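Local structure of putative ribose operon repressor (Burkholderia thailandensis, 3EGC) at residues I121-T126 / D215-S220; G129-S134 / D175-V180; K37-L42 / M251-I256; V51-A56 / A71-E76. The protein is probably a LacI-family transcriptional repressor that binds cis-regulatory DNA, its sugar-binding-type domain resembling the periplasmic binding proteins. All coordinates share one frame; numbering follows the deposited sequence.

Interaction 1 (I121-T126 / D215-S220)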
loop_
_atom_site.group_PDB
_atom_site.type_symbol
_atom_site.label_atom_id
_atom_site.label_comp_id
_atom_site.label_asym_id
_atom_site.label_seq_id
_atom_site.Cartn_x
_atom_site.Cartn_y
_atom_site.Cartn_z
ATOM N N ILE A 121 29.590 -5.210 1.522
ATOM C CA ILE A 121 31.031 -5.219 1.381
ATOM C C ILE A 121 31.585 -6.116 2.473
ATOM O O ILE A 121 32.440 -6.943 2.227
ATOM C CB ILE A 121 31.632 -3.812 1.514
ATOM C CG1 ILE A 121 31.361 -2.974 0.266
ATOM C CG2 ILE A 121 33.156 -3.913 1.762
ATOM C CD1 ILE A 121 31.459 -1.424 0.489
ATOM N N ALA A 122 31.024 -6.000 3.676
ATOM C CA ALA A 122 31.447 -6.870 4.779
ATOM C C ALA A 122 31.155 -8.357 4.490
ATOM O O ALA A 122 31.788 -9.238 5.071
ATOM C CB ALA A 122 30.851 -6.426 6.092
ATOM N N ARG A 123 30.226 -8.620 3.568
ATOM C CA ARG A 123 29.956 -9.990 3.149
ATOM C C ARG A 123 30.949 -10.523 2.148
ATOM O O ARG A 123 30.928 -11.707 1.858
ATOM C CB ARG A 123 28.548 -10.141 2.563
ATOM C CG ARG A 123 27.554 -10.494 3.577
ATOM C CD ARG A 123 26.132 -10.337 3.054
ATOM N NE ARG A 123 25.664 -11.508 2.328
ATOM C CZ ARG A 123 25.280 -12.641 2.922
ATOM N NH1 ARG A 123 25.368 -12.770 4.245
ATOM N NH2 ARG A 123 24.815 -13.651 2.197
ATOM N N GLY A 124 31.773 -9.648 1.580
ATOM C CA GLY A 124 32.685 -10.069 0.537
ATOM C C GLY A 124 32.353 -9.653 -0.883
ATOM O O GLY A 124 32.967 -10.163 -1.821
ATOM N N HIS A 125 31.397 -8.735 -1.062
ATOM C CA HIS A 125 31.099 -8.233 -2.423
ATOM C C HIS A 125 32.064 -7.130 -2.827
ATOM O O HIS A 125 32.332 -6.247 -2.028
ATOM C CB HIS A 125 29.647 -7.748 -2.578
ATOM C CG HIS A 125 28.634 -8.845 -2.497
ATOM N ND1 HIS A 125 28.376 -9.704 -3.542
ATOM C CD2 HIS A 125 27.808 -9.214 -1.489
ATOM C CE1 HIS A 125 27.444 -10.573 -3.169
ATOM N NE2 HIS A 125 27.070 -10.278 -1.932
ATOM N N THR A 126 32.566 -7.184 -4.056
ATOM C CA THR A 126 33.421 -6.119 -4.548
ATOM C C THR A 126 32.857 -5.499 -5.845
ATOM O O THR A 126 33.071 -4.345 -6.139
ATOM C CB THR A 126 34.867 -6.625 -4.790
ATOM O OG1 THR A 126 34.851 -7.697 -5.768
ATOM C CG2 THR A 126 35.507 -7.072 -3.476
ATOM N N ASP A 215 23.925 -15.832 -7.434
ATOM C CA ASP A 215 24.320 -14.951 -8.557
ATOM C C ASP A 215 24.346 -13.452 -8.235
ATOM O O ASP A 215 25.297 -12.770 -8.593
ATOM C CB ASP A 215 23.428 -15.198 -9.778
ATOM C CG ASP A 215 23.580 -16.607 -10.355
ATOM O OD1 ASP A 215 24.689 -17.175 -10.307
ATOM O OD2 ASP A 215 22.593 -17.153 -10.856
ATOM N N VAL A 216 23.317 -12.942 -7.567
ATOM C CA VAL A 216 23.230 -11.509 -7.207
ATOM C C VAL A 216 22.539 -11.335 -5.882
ATOM O O VAL A 216 21.433 -11.833 -5.708
ATOM C CB VAL A 216 22.402 -10.739 -8.297
ATOM C CG1 VAL A 216 22.068 -9.266 -7.920
ATOM C CG2 VAL A 216 23.076 -10.854 -9.728
ATOM N N GLU A 217 23.177 -10.661 -4.936
ATOM C CA GLU A 217 22.493 -10.252 -3.705
ATOM C C GLU A 217 21.929 -8.833 -3.833
ATOM O O GLU A 217 22.296 -8.089 -4.757
ATOM C CB GLU A 217 23.364 -10.458 -2.445
ATOM C CG GLU A 217 23.427 -11.957 -2.003
ATOM C CD GLU A 217 24.382 -12.242 -0.837
ATOM O OE1 GLU A 217 24.982 -11.325 -0.244
ATOM O OE2 GLU A 217 24.516 -13.418 -0.474
ATOM N N ILE A 218 21.006 -8.491 -2.932
ATOM C CA ILE A 218 20.266 -7.248 -2.986
ATOM C C ILE A 218 20.001 -6.656 -1.617
ATOM O O ILE A 218 19.504 -7.348 -0.720
ATOM C CB ILE A 218 18.869 -7.432 -3.681
ATOM C CG1 ILE A 218 19.045 -7.918 -5.130
ATOM C CG2 ILE A 218 18.040 -6.117 -3.595
ATOM C CD1 ILE A 218 17.676 -8.210 -5.888
ATOM N N VAL A 219 20.336 -5.377 -1.440
ATOM C CA VAL A 219 19.822 -4.666 -0.269
ATOM C C VAL A 219 18.904 -3.580 -0.824
ATOM O O VAL A 219 19.184 -3.044 -1.884
ATOM C CB VAL A 219 20.951 -4.074 0.628
ATOM C CG1 VAL A 219 21.735 -5.185 1.228
ATOM C CG2 VAL A 219 21.937 -3.096 -0.221
ATOM N N SER A 220 17.838 -3.272 -0.097
ATOM C CA SER A 220 16.791 -2.426 -0.575
ATOM C C SER A 220 16.387 -1.415 0.497
ATOM O O SER A 220 16.548 -1.697 1.685
ATOM C CB SER A 220 15.577 -3.279 -0.939
ATOM O OG SER A 220 14.512 -2.496 -1.465
#
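A surface salt bridge joins the turn after helix 109-122 to the start of strand 217-221: Arg123 holds the carboxylate of Glu217 side-on with two bonds, and a His-carboxylate hydrogen bond from His125 joins it. The NE of Arg123 lies 2.7 Å from OE1 of Glu217, while its NH2 reaches OE2 of the same residue, also at 2.7 Å and almost straight at 176°. The bend in the arginine chain at chi3 (85°) swings the guanidinium round so that this edge meets the acid. From the opposite face of the carboxylate comes His125, whose NE2 donates to OE1 of Glu217 over 2.9 Å. That bond lies in the imidazole plane but descends on the oxygen from 63° above the carboxylate plane. Between the two donors, Gly124 adopts positive phi in a Schellman motif that turns the chain out of the helix. The other ring nitrogen of His125, ND1, is hydrogen-bonded to Thr188 OG1, so the imidazole is held at both ends. Three donors thus fix the rotation of the carboxylate, and the neighbouring arginine would be expected to favour its ionised form.

Interaction 2 (G129-S134 / D175-V180)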
loop_
_atom_site.group_PDB
_atom_site.type_symbol
_atom_site.label_atom_id
_atom_site.label_comp_id
_atom_site.label_asym_id
_atom_site.label_seq_id
_atom_site.Cartn_x
_atom_site.Cartn_y
_atom_site.Cartn_z
ATOM N N GLY A 129 26.672 -2.849 -7.589
ATOM C CA GLY A 129 25.979 -1.837 -8.346
ATOM C C GLY A 129 24.769 -1.240 -7.602
ATOM O O GLY A 129 24.426 -1.646 -6.489
ATOM N N ALA A 130 24.133 -0.287 -8.241
ATOM C CA ALA A 130 23.011 0.393 -7.676
ATOM C C ALA A 130 21.946 0.683 -8.770
ATOM O O ALA A 130 22.261 1.188 -9.805
ATOM C CB ALA A 130 23.479 1.729 -7.017
ATOM N N ILE A 131 20.710 0.317 -8.506
ATOM C CA ILE A 131 19.598 0.657 -9.377
ATOM C C ILE A 131 18.741 1.611 -8.567
ATOM O O ILE A 131 18.236 1.260 -7.509
ATOM C CB ILE A 131 18.751 -0.573 -9.760
ATOM C CG1 ILE A 131 19.641 -1.798 -10.034
ATOM C CG2 ILE A 131 17.802 -0.231 -10.909
ATOM C CD1 ILE A 131 20.451 -1.656 -11.295
ATOM N N VAL A 132 18.652 2.842 -9.045
ATOM C CA VAL A 132 17.842 3.845 -8.442
ATOM C C VAL A 132 16.713 4.235 -9.374
ATOM O O VAL A 132 16.665 3.808 -10.528
ATOM C CB VAL A 132 18.652 5.079 -8.051
ATOM C CG1 VAL A 132 19.773 4.715 -7.057
ATOM C CG2 VAL A 132 19.221 5.735 -9.277
ATOM N N GLY A 133 15.809 5.050 -8.843
ATOM C CA GLY A 133 14.666 5.531 -9.613
ATOM C C GLY A 133 15.079 6.719 -10.447
ATOM O O GLY A 133 16.248 6.942 -10.653
ATOM N N SER A 134 14.120 7.491 -10.897
ATOM C CA SER A 134 14.418 8.619 -11.751
ATOM C C SER A 134 15.640 9.434 -11.261
ATOM O O SER A 134 15.669 9.930 -10.133
ATOM C CB SER A 134 13.172 9.505 -11.904
ATOM O OG SER A 134 13.481 10.723 -12.575
ATOM N N ASP A 175 14.432 -2.705 -16.614
ATOM C CA ASP A 175 15.324 -2.496 -17.761
ATOM C C ASP A 175 16.708 -2.074 -17.297
ATOM O O ASP A 175 17.700 -2.525 -17.795
ATOM C CB ASP A 175 14.733 -1.495 -18.776
ATOM C CG ASP A 175 13.431 -2.002 -19.425
ATOM O OD1 ASP A 175 12.724 -1.165 -20.012
ATOM O OD2 ASP A 175 13.077 -3.208 -19.368
ATOM N N GLY A 176 16.768 -1.172 -16.350
ATOM C CA GLY A 176 18.028 -0.754 -15.796
ATOM C C GLY A 176 18.765 -1.949 -15.184
ATOM O O GLY A 176 19.969 -2.099 -15.372
ATOM N N ALA A 177 18.044 -2.790 -14.421
ATOM C CA ALA A 177 18.691 -3.939 -13.839
ATOM C C ALA A 177 19.203 -4.882 -14.943
ATOM O O ALA A 177 20.357 -5.312 -14.939
ATOM C CB ALA A 177 17.790 -4.660 -12.899
ATOM N N ILE A 178 18.328 -5.186 -15.894
ATOM C CA ILE A 178 18.670 -6.037 -17.013
ATOM C C ILE A 178 19.973 -5.519 -17.699
ATOM O O ILE A 178 20.908 -6.298 -18.034
ATOM C CB ILE A 178 17.511 -6.127 -18.028
ATOM C CG1 ILE A 178 16.414 -7.032 -17.508
ATOM C CG2 ILE A 178 18.027 -6.616 -19.375
ATOM C CD1 ILE A 178 15.186 -7.234 -18.422
ATOM N N LYS A 179 20.029 -4.205 -17.888
ATOM C CA LYS A 179 21.218 -3.579 -18.420
ATOM C C LYS A 179 22.488 -3.676 -17.578
ATOM O O LYS A 179 23.559 -4.036 -18.082
ATOM C CB LYS A 179 20.952 -2.128 -18.818
ATOM C CG LYS A 179 22.174 -1.431 -19.445
ATOM C CD LYS A 179 21.817 -0.046 -19.877
ATOM C CE LYS A 179 22.684 0.376 -21.091
ATOM N NZ LYS A 179 24.064 0.814 -20.669
ATOM N N VAL A 180 22.433 -3.337 -16.307
ATOM C CA VAL A 180 23.657 -3.489 -15.540
ATOM C C VAL A 180 24.071 -4.949 -15.298
ATOM O O VAL A 180 25.219 -5.237 -15.191
ATOM C CB VAL A 180 23.754 -2.574 -14.284
ATOM C CG1 VAL A 180 22.631 -1.558 -14.246
ATOM C CG2 VAL A 180 23.917 -3.391 -12.996
#
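Two side-chain torsions set up this apolar contact. Ile131 carries CG1 beside its backbone N and opposite the carbonyl carbon (chi1 -40°), and a further turn at chi2 aims CD1 at helix 174-181. In Val180 the first torsion is almost eclipsed (chi1 -9°), bringing CG1 nearly over its own backbone N, an unfavourable value that may reflect strain or limited precision. The two methyl groups meet, Ile131 CD1 standing 3.7 Å from Val180 CG1, while the side chains run past one another in opposite directions. One methyl does most of the work. Besides Val180, Ile131 CD1 rests on the backbone of the preceding turn, 3.8 Å from Ala177 CA, and reaches the methyl of the same alanine, with 4.3 Å between CD1 and CB. It also lies 4.1 Å from Gly176 O, a carbonyl already used in the helix by the N-H of Val180. The contact is therefore purely van der Waals, and the small residues Gly176 and Ala177 let the strand approach the helix backbone closely, the CA atoms of Ile131 and Ala177 being 6.5 Å apart. The axes of strand and helix run nearly antiparallel, at 161° and 9.0 Å. This is the geometry of a beta-alpha-beta crossover: helix 174-181 connects strand 163-164 to strand 189-192 and passes over strand 128-131, which lies between them. Ile197 of helix 195-208 also packs on Ile131, whereas Ala130 points to the other face of the sheet, where Leu144 of helix 138-153 meets it.

Interaction 3 (K37-L42 / M251-I256)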
loop_
_atom_site.group_PDB
_atom_site.type_symbol
_atom_site.label_atom_id
_atom_site.label_comp_id
_atom_site.label_asym_id
_atom_site.label_seq_id
_atom_site.Cartn_x
_atom_site.Cartn_y
_atom_site.Cartn_z
ATOM N N LYS A 37 -5.456 16.236 16.483
ATOM C CA LYS A 37 -5.555 17.672 16.671
ATOM C C LYS A 37 -6.821 18.305 16.152
ATOM O O LYS A 37 -6.877 19.521 16.135
ATOM C CB LYS A 37 -4.370 18.380 16.023
ATOM C CG LYS A 37 -3.025 17.728 16.297
ATOM C CD LYS A 37 -2.448 18.229 17.576
ATOM C CE LYS A 37 -1.260 19.147 17.335
ATOM N NZ LYS A 37 0.027 18.446 16.913
ATOM N N GLY A 38 -7.799 17.508 15.704
ATOM C CA GLY A 38 -9.072 18.057 15.215
ATOM C C GLY A 38 -9.008 18.704 13.839
ATOM O O GLY A 38 -9.866 19.563 13.510
ATOM N N TYR A 39 -8.013 18.328 13.023
ATOM C CA TYR A 39 -8.044 18.654 11.598
ATOM C C TYR A 39 -8.576 17.536 10.710
ATOM O O TYR A 39 -8.305 16.381 10.971
ATOM C CB TYR A 39 -6.628 18.998 11.063
ATOM C CG TYR A 39 -6.097 20.305 11.558
ATOM C CD1 TYR A 39 -5.689 20.435 12.887
ATOM C CD2 TYR A 39 -6.038 21.407 10.740
ATOM C CE1 TYR A 39 -5.217 21.642 13.383
ATOM C CE2 TYR A 39 -5.535 22.638 11.225
ATOM C CZ TYR A 39 -5.126 22.745 12.549
ATOM O OH TYR A 39 -4.625 23.921 13.048
ATOM N N SER A 40 -9.212 17.939 9.610
ATOM C CA SER A 40 -9.625 17.056 8.568
ATOM C C SER A 40 -8.596 17.050 7.413
ATOM O O SER A 40 -7.867 18.019 7.219
ATOM C CB SER A 40 -11.005 17.514 8.034
ATOM O OG SER A 40 -12.021 17.217 8.979
ATOM N N VAL A 41 -8.604 15.964 6.637
ATOM C CA VAL A 41 -7.692 15.787 5.539
ATOM C C VAL A 41 -8.306 15.528 4.184
ATOM O O VAL A 41 -8.920 14.471 3.947
ATOM C CB VAL A 41 -6.687 14.641 5.829
ATOM C CG1 VAL A 41 -5.691 14.486 4.618
ATOM C CG2 VAL A 41 -5.934 14.947 7.181
ATOM N N LEU A 42 -8.114 16.481 3.282
ATOM C CA LEU A 42 -8.560 16.306 1.911
ATOM C C LEU A 42 -7.435 15.582 1.124
ATOM O O LEU A 42 -6.230 15.931 1.239
ATOM C CB LEU A 42 -8.811 17.677 1.281
ATOM C CG LEU A 42 -10.125 18.444 1.370
ATOM C CD1 LEU A 42 -10.022 19.850 0.554
ATOM C CD2 LEU A 42 -11.325 17.582 0.977
ATOM N N MET A 251 4.606 19.748 12.135
ATOM C CA MET A 251 5.194 20.936 11.580
ATOM C C MET A 251 4.153 21.848 10.934
ATOM O O MET A 251 4.163 23.039 11.153
ATOM C CB MET A 251 6.326 20.555 10.610
ATOM C CG MET A 251 7.159 21.751 10.068
ATOM S SD MET A 251 8.559 21.213 9.050
ATOM C CE MET A 251 8.129 21.944 7.598
ATOM N N LEU A 252 3.282 21.291 10.105
ATOM C CA LEU A 252 2.297 22.074 9.394
ATOM C C LEU A 252 1.325 22.757 10.366
ATOM O O LEU A 252 0.882 23.876 10.130
ATOM C CB LEU A 252 1.524 21.202 8.355
ATOM C CG LEU A 252 0.600 22.028 7.448
ATOM C CD1 LEU A 252 1.471 22.812 6.516
ATOM C CD2 LEU A 252 -0.479 21.107 6.674
ATOM N N ILE A 253 0.986 22.079 11.450
ATOM C CA ILE A 253 0.080 22.624 12.412
ATOM C C ILE A 253 0.700 23.824 13.170
ATOM O O ILE A 253 0.083 24.890 13.270
ATOM C CB ILE A 253 -0.405 21.537 13.371
ATOM C CG1 ILE A 253 -1.358 20.571 12.602
ATOM C CG2 ILE A 253 -1.051 22.176 14.631
ATOM C CD1 ILE A 253 -1.645 19.226 13.355
ATOM N N HIS A 254 1.899 23.649 13.697
ATOM C CA HIS A 254 2.704 24.761 14.174
ATOM C C HIS A 254 2.714 25.974 13.227
ATOM O O HIS A 254 2.421 27.110 13.667
ATOM C CB HIS A 254 4.127 24.298 14.432
ATOM C CG HIS A 254 4.237 23.367 15.597
ATOM N ND1 HIS A 254 3.684 23.655 16.827
ATOM C CD2 HIS A 254 4.851 22.174 15.731
ATOM C CE1 HIS A 254 3.920 22.660 17.659
ATOM N NE2 HIS A 254 4.629 21.752 17.017
ATOM N N MET A 255 3.016 25.742 11.952
ATOM C CA MET A 255 3.030 26.814 10.963
ATOM C C MET A 255 1.656 27.507 10.816
ATOM O O MET A 255 1.609 28.693 10.550
ATOM C CB MET A 255 3.500 26.328 9.588
ATOM C CG MET A 255 4.881 25.811 9.561
ATOM S SD MET A 255 5.415 24.820 8.163
ATOM C CE MET A 255 5.367 26.052 6.885
ATOM N N ILE A 256 0.569 26.749 10.950
ATOM C CA ILE A 256 -0.760 27.274 10.716
ATOM C C ILE A 256 -1.227 28.074 11.930
ATOM O O ILE A 256 -1.894 29.081 11.775
ATOM C CB ILE A 256 -1.772 26.134 10.493
ATOM C CG1 ILE A 256 -1.488 25.406 9.145
ATOM C CG2 ILE A 256 -3.225 26.651 10.654
ATOM C CD1 ILE A 256 -2.174 24.077 9.007
#
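The most distinctive feature is a lysine curled around the tip of an isoleucine: bends at three successive torsions, beginning with chi2 at -86°, bring CB, CG, CE and NZ of Lys37 all within about 4 Å of Ile253 CD1. The closest of them, Lys37 CG, lies 3.6 Å from Ile253 CD1. The ammonium end has its polar partner elsewhere, in a salt bridge to Glu33. Tyr39 completes the grip on the isoleucine. Ile253 CG1 sits over one face of its ring, offset toward the rim and 4.1 Å from Tyr39 CE1, so Ile253 is wedged between an aliphatic chain and an aromatic face. One helical turn on, Ile256 CG2 touches the phenol oxygen of Tyr39 at 3.9 Å, and that OH is hydrogen-bonded to Glu257. Gly38, at positive phi, ends helix 21-36 in a Schellman motif and turns the chain into strand 40-45, whose Val41 makes backbone hydrogen bonds to the second subunit. The arrangement belongs to the doubly wound alpha/beta lobes of the type I periplasmic-binding fold, here the beta-alpha-beta unit of strands 10-15 and 40-45, covered by helix 241-257 from late in the chain.

Interaction 4 (V51-A56 / A71-E76)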
loop_
_atom_site.group_PDB
_atom_site.type_symbol
_atom_site.label_atom_id
_atom_site.label_comp_id
_atom_site.label_asym_id
_atom_site.label_seq_id
_atom_site.Cartn_x
_atom_site.Cartn_y
_atom_site.Cartn_z
ATOM N N VAL A 51 1.175 18.011 -13.644
ATOM C CA VAL A 51 0.059 18.825 -14.089
ATOM C C VAL A 51 -1.163 18.553 -13.174
ATOM O O VAL A 51 -1.901 19.444 -12.789
ATOM C CB VAL A 51 -0.299 18.526 -15.586
ATOM C CG1 VAL A 51 -1.661 19.108 -15.957
ATOM C CG2 VAL A 51 0.787 19.060 -16.553
ATOM N N ARG A 52 -1.378 17.305 -12.826
ATOM C CA ARG A 52 -2.280 16.989 -11.751
ATOM C C ARG A 52 -1.885 17.550 -10.366
ATOM O O ARG A 52 -2.748 17.971 -9.633
ATOM C CB ARG A 52 -2.525 15.467 -11.680
ATOM C CG ARG A 52 -3.303 14.986 -12.865
ATOM C CD ARG A 52 -3.224 13.456 -13.076
ATOM N NE ARG A 52 -3.645 12.774 -11.863
ATOM C CZ ARG A 52 -3.735 11.465 -11.753
ATOM N NH1 ARG A 52 -4.100 10.920 -10.589
ATOM N NH2 ARG A 52 -3.455 10.705 -12.814
ATOM N N GLU A 53 -0.595 17.575 -10.040
ATOM C CA GLU A 53 -0.168 18.173 -8.786
ATOM C C GLU A 53 -0.592 19.670 -8.680
ATOM O O GLU A 53 -1.147 20.132 -7.670
ATOM C CB GLU A 53 1.346 18.013 -8.577
ATOM C CG GLU A 53 1.832 18.653 -7.307
ATOM C CD GLU A 53 3.347 18.762 -7.262
ATOM O OE1 GLU A 53 3.862 19.894 -7.443
ATOM O OE2 GLU A 53 4.034 17.749 -7.048
ATOM N N ARG A 54 -0.301 20.410 -9.741
ATOM C CA ARG A 54 -0.589 21.825 -9.797
ATOM C C ARG A 54 -2.100 22.037 -9.750
ATOM O O ARG A 54 -2.570 22.959 -9.136
ATOM C CB ARG A 54 -0.010 22.406 -11.094
ATOM C CG ARG A 54 0.037 23.893 -11.111
ATOM C CD ARG A 54 0.889 24.403 -12.336
ATOM N NE ARG A 54 1.604 23.363 -13.074
ATOM C CZ ARG A 54 1.562 23.164 -14.403
ATOM N NH1 ARG A 54 0.803 23.915 -15.188
ATOM N NH2 ARG A 54 2.308 22.204 -14.947
ATOM N N GLU A 55 -2.870 21.166 -10.379
ATOM C CA GLU A 55 -4.311 21.290 -10.297
ATOM C C GLU A 55 -4.866 20.999 -8.922
ATOM O O GLU A 55 -5.857 21.633 -8.473
ATOM C CB GLU A 55 -5.019 20.381 -11.322
ATOM C CG GLU A 55 -4.709 20.800 -12.765
ATOM C CD GLU A 55 -5.346 19.915 -13.840
ATOM O OE1 GLU A 55 -5.517 20.422 -14.989
ATOM O OE2 GLU A 55 -5.636 18.725 -13.558
ATOM N N ALA A 56 -4.271 20.012 -8.250
ATOM C CA ALA A 56 -4.689 19.742 -6.889
ATOM C C ALA A 56 -4.378 20.949 -5.989
ATOM O O ALA A 56 -5.237 21.366 -5.187
ATOM C CB ALA A 56 -4.087 18.499 -6.379
ATOM N N ALA A 71 3.703 15.449 -1.132
ATOM C CA ALA A 71 4.719 14.532 -1.661
ATOM C C ALA A 71 4.932 14.856 -3.154
ATOM O O ALA A 71 4.149 14.440 -4.020
ATOM C CB ALA A 71 4.288 13.072 -1.496
ATOM N N PRO A 72 5.979 15.597 -3.449
ATOM C CA PRO A 72 6.137 16.145 -4.755
ATOM C C PRO A 72 6.344 15.134 -5.889
ATOM O O PRO A 72 7.032 14.112 -5.742
ATOM C CB PRO A 72 7.373 17.065 -4.614
ATOM C CG PRO A 72 7.586 17.228 -3.135
ATOM C CD PRO A 72 7.056 15.997 -2.541
ATOM N N SER A 73 5.749 15.450 -7.016
ATOM C CA SER A 73 5.927 14.661 -8.200
ATOM C C SER A 73 7.129 15.285 -8.870
ATOM O O SER A 73 7.465 16.450 -8.591
ATOM C CB SER A 73 4.699 14.823 -9.086
ATOM O OG SER A 73 3.615 14.061 -8.571
ATOM N N GLU A 74 7.807 14.518 -9.705
ATOM C CA GLU A 74 9.014 14.996 -10.360
ATOM C C GLU A 74 8.600 16.054 -11.351
ATOM O O GLU A 74 7.766 15.794 -12.214
ATOM C CB GLU A 74 9.719 13.869 -11.119
ATOM C CG GLU A 74 11.060 14.276 -11.713
ATOM C CD GLU A 74 11.768 13.139 -12.413
ATOM O OE1 GLU A 74 11.126 12.128 -12.739
ATOM O OE2 GLU A 74 12.977 13.265 -12.678
ATOM N N GLY A 75 9.228 17.221 -11.252
ATOM C CA GLY A 75 8.978 18.335 -12.127
ATOM C C GLY A 75 9.344 19.640 -11.408
ATOM O O GLY A 75 9.866 19.591 -10.292
ATOM N N GLU A 76 9.046 20.782 -12.038
ATOM C CA GLU A 76 9.355 22.104 -11.485
ATOM C C GLU A 76 8.351 22.526 -10.423
ATOM O O GLU A 76 7.185 22.340 -10.574
ATOM C CB GLU A 76 9.386 23.191 -12.588
ATOM C CG GLU A 76 10.102 24.514 -12.161
ATOM C CD GLU A 76 9.958 25.654 -13.167
ATOM O OE1 GLU A 76 8.890 25.748 -13.814
ATOM O OE2 GLU A 76 10.911 26.466 -13.297
#
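The carboxylate of Glu53 is the flat group here, and residues 72-73 flank its OE2 end: Pro72 CA lies to one side of the plane and Ser73 CB to the other. Between these flanks the backbone N-H of Ser73 comes end-on to the oxygen, nearly along the C-O axis of Glu53 OE2. The bond from Ser73 N to Glu53 OE2 is 2.9 Å long and essentially straight, at 178°. The flanking atoms stand close, Pro72 CA at 3.5 Å and Ser73 CB at 3.6 Å from Glu53 OE2. Glu53 spans the gap because its chain is drawn out fully: CG lies opposite the backbone N (chi1 178°) and the next bond is extended as well, so the acid projects straight off the helix. A turn of 105° at chi3 then sets the carboxylate plane across the chain. The other oxygen, Glu53 OE1, is hydrogen-bonded to Tyr79 OH. With the Ser73 N-H on OE2, weakly joined by His77 NE2, both oxygens of this buried acid are engaged, which would fix its rotation. The hydroxyl of Ser73 bonds to Thr46 OG1 instead. In the fold, Glu53 joins helix 50-62 to the loop that leaves strand 67-70 and leads into helix 78-82, while the backbone carbonyl of Arg52, in the same helix, accepts a bond from Arg35 of the second subunit.

How the interactions relate
From the N terminus, interaction 3 opens first, at residues 37-42, and closes last, at 251-256, so its loop encloses the other three. Interaction 4 closes a short loop between 51-56 and 71-76 early on, before interaction 1 opens at 121-126. Interaction 2, from 129-134 to 175-180, opens and closes within the span of interaction 1, which ends at 215-220; none of the loops cross. Interactions 3 and 4 belong to the half of the sheet with strands 10-15, 40-45 and 67-70 and both touch the second subunit; 1 and 2 belong to the half with strands 128-131, 189-192 and 217-221. A probable hydrogen bond between Ser134 and Glu74 links interactions 2 and 4.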